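Local coordinates for molybdopterin synthase catalytic subunit (PDB 3RPF), which probably converts precursor Z into molybdopterin by inserting two sulfur atoms, supplied by the carrier protein MoaD, to form its dithiolene group, at residues A[74-80]-A[91-97]. Residues are numbered along the deposited sequence; the frame is centred on the assembly and turned at random.
Sequences VVLKMAH and SFLCVSM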
loop_
_atom_site.group_PDB
_atom_site.type_symbol
_atom_site.label_atom_id
_atom_site.label_comp_id
_atom_site.label_asym_id
_atom_site.label_seq_id
_atom_site.Cartn_x
_atom_site.Cartn_y
_atom_site.Cartn_z
ATOM N N VAL A 74 2.255 14.775 -0.676
ATOM C CA VAL A 74 1.574 13.592 -0.148
ATOM C C VAL A 74 1.060 13.808 1.279
ATOM O O VAL A 74 1.796 14.290 2.138
ATOM C CB VAL A 74 2.534 12.392 -0.151
ATOM C CG1 VAL A 74 1.929 11.191 0.580
ATOM C CG2 VAL A 74 2.903 12.028 -1.596
ATOM N N VAL A 75 -0.203 13.451 1.517
ATOM C CA VAL A 75 -0.767 13.431 2.858
ATOM C C VAL A 75 -0.521 12.084 3.510
ATOM O O VAL A 75 -0.979 11.041 3.020
ATOM C CB VAL A 75 -2.271 13.671 2.860
ATOM C CG1 VAL A 75 -2.835 13.466 4.270
ATOM C CG2 VAL A 75 -2.583 15.079 2.371
ATOM N N LEU A 76 0.196 12.103 4.622
ATOM C CA LEU A 76 0.509 10.870 5.328
ATOM C C LEU A 76 -0.068 10.962 6.725
ATOM O O LEU A 76 0.265 11.881 7.481
ATOM C CB LEU A 76 2.021 10.685 5.386
ATOM C CG LEU A 76 2.546 9.443 6.115
ATOM C CD1 LEU A 76 2.116 8.153 5.404
ATOM C CD2 LEU A 76 4.069 9.509 6.232
ATOM N N LYS A 77 -0.952 10.029 7.066
ATOM C CA LYS A 77 -1.536 9.995 8.413
ATOM C C LYS A 77 -1.561 8.585 8.937
ATOM O O LYS A 77 -1.479 7.619 8.160
ATOM C CB LYS A 77 -2.957 10.559 8.392
ATOM C CG LYS A 77 -2.997 12.000 7.902
ATOM C CD LYS A 77 -4.412 12.542 7.891
ATOM C CE LYS A 77 -4.406 14.024 7.526
ATOM N NZ LYS A 77 -5.771 14.618 7.610
HETATM N N MSE A 78 -1.659 8.454 10.260
HETATM C CA MSE A 78 -1.702 7.136 10.863
HETATM C C MSE A 78 -2.550 7.116 12.132
HETATM O O MSE A 78 -2.865 8.168 12.724
HETATM C CB MSE A 78 -0.282 6.661 11.189
HETATM C CG MSE A 78 0.373 7.466 12.320
HETATM SE SE MSE A 78 1.933 6.561 13.075
HETATM C CE MSE A 78 0.985 5.233 14.130
ATOM N N ALA A 79 -2.922 5.907 12.536
ATOM C CA ALA A 79 -3.613 5.688 13.793
ATOM C C ALA A 79 -3.056 4.409 14.361
ATOM O O ALA A 79 -2.672 3.514 13.611
ATOM C CB ALA A 79 -5.102 5.541 13.570
ATOM N N HIS A 80 -3.012 4.311 15.685
ATOM C CA HIS A 80 -2.484 3.114 16.318
ATOM C C HIS A 80 -3.231 2.881 17.616
ATOM O O HIS A 80 -3.622 3.839 18.288
ATOM C CB HIS A 80 -0.979 3.259 16.580
ATOM C CG HIS A 80 -0.273 1.956 16.765
ATOM N ND1 HIS A 80 -0.486 1.137 17.854
ATOM C CD2 HIS A 80 0.641 1.311 15.990
ATOM C CE1 HIS A 80 0.255 0.049 17.743
ATOM N NE2 HIS A 80 0.949 0.133 16.620
ATOM N N SER A 91 -4.823 -2.915 14.743
ATOM C CA SER A 91 -4.045 -2.213 15.763
ATOM C C SER A 91 -3.280 -1.041 15.176
ATOM O O SER A 91 -2.750 -0.203 15.911
ATOM C CB SER A 91 -3.062 -3.177 16.410
ATOM O OG SER A 91 -2.159 -3.684 15.444
ATOM N N PHE A 92 -3.221 -0.972 13.848
ATOM C CA PHE A 92 -2.413 0.047 13.203
ATOM C C PHE A 92 -2.984 0.271 11.811
ATOM O O PHE A 92 -3.429 -0.672 11.163
ATOM C CB PHE A 92 -0.953 -0.434 13.132
ATOM C CG PHE A 92 -0.073 0.366 12.183
ATOM C CD1 PHE A 92 0.096 1.736 12.349
ATOM C CD2 PHE A 92 0.626 -0.272 11.164
ATOM C CE1 PHE A 92 0.911 2.468 11.497
ATOM C CE2 PHE A 92 1.460 0.449 10.304
ATOM C CZ PHE A 92 1.603 1.832 10.472
ATOM N N LEU A 93 -3.001 1.523 11.380
ATOM C CA LEU A 93 -3.512 1.862 10.061
ATOM C C LEU A 93 -2.777 3.091 9.601
ATOM O O LEU A 93 -2.548 4.021 10.387
ATOM C CB LEU A 93 -5.019 2.144 10.121
ATOM C CG LEU A 93 -5.692 2.485 8.789
ATOM C CD1 LEU A 93 -7.092 1.890 8.704
ATOM C CD2 LEU A 93 -5.742 3.981 8.610
ATOM N N CYS A 94 -2.368 3.105 8.338
ATOM C CA CYS A 94 -1.824 4.330 7.798
ATOM C C CYS A 94 -2.210 4.530 6.363
ATOM O O CYS A 94 -2.564 3.576 5.644
ATOM C CB CYS A 94 -0.311 4.394 7.987
ATOM S SG CYS A 94 0.601 3.171 7.069
ATOM N N VAL A 95 -2.186 5.793 5.954
ATOM C CA VAL A 95 -2.577 6.157 4.596
ATOM C C VAL A 95 -1.555 7.120 4.048
ATOM O O VAL A 95 -1.050 7.991 4.765
ATOM C CB VAL A 95 -3.963 6.824 4.581
ATOM C CG1 VAL A 95 -3.954 8.072 5.478
ATOM C CG2 VAL A 95 -4.379 7.177 3.167
ATOM N N SER A 96 -1.237 6.940 2.772
ATOM C CA SER A 96 -0.378 7.847 2.046
ATOM C C SER A 96 -1.168 8.127 0.798
ATOM O O SER A 96 -1.489 7.185 0.050
ATOM C CB SER A 96 0.928 7.142 1.687
ATOM O OG SER A 96 1.720 7.950 0.828
HETATM N N MSE A 97 -1.515 9.395 0.564
HETATM C CA MSE A 97 -2.353 9.710 -0.611
HETATM C C MSE A 97 -1.908 11.013 -1.240
HETATM O O MSE A 97 -1.335 11.871 -0.569
HETATM C CB MSE A 97 -3.830 9.803 -0.207
HETATM C CG MSE A 97 -4.062 10.719 1.027
HETATM SE SE MSE A 97 -5.917 10.773 1.653
HETATM C CE MSE A 97 -5.625 11.199 3.552
#
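Segments 74-80 and 91-97 of neighbouring strands run antiparallel, their axes 172° apart in direction and 4.7 Å apart at closest approach. V74 CG1 makes a van der Waals contact, 3.3 Å, with S96 OG, itself hydrogen-bonded to A104 O. Hydrogen-bonded and non-hydrogen-bonded pairs then alternate, so side chains alternate between faces. V75 forms the first hydrogen-bonded pair, V75 N to M97 O at 2.9 Å; V75 CG1 packs 3.7 Å from CE of selenomethionine M97. L76, opposite S96, turns to the other face. K77 N to V95 O (3.1 Å) belongs to the second pair, while the lysine side chain leads away to a salt bridge with E24. Selenomethionine M78 places CE 3.8 Å from F92 CE1, at the ring edge. A79 and L93 form the last hydrogen-bonded pair, A79 N to L93 O at 2.9 Å. H80 and F92 close the ladder, non-hydrogen-bonded, rings oblique; H80 NE2 and S91 OG are hydrogen-bonded to G74 of the MoaD chain. S91 and F92 facing G38 form a classic beta bulge. Helix 14-27 packs against V75, L93 and M97, helix 101-118 against L76 and M78: this is the central antiparallel pair of a mixed four-stranded sheet between helices, meeting MoaD's glycine tail beside the probable substrate-binding residue V40.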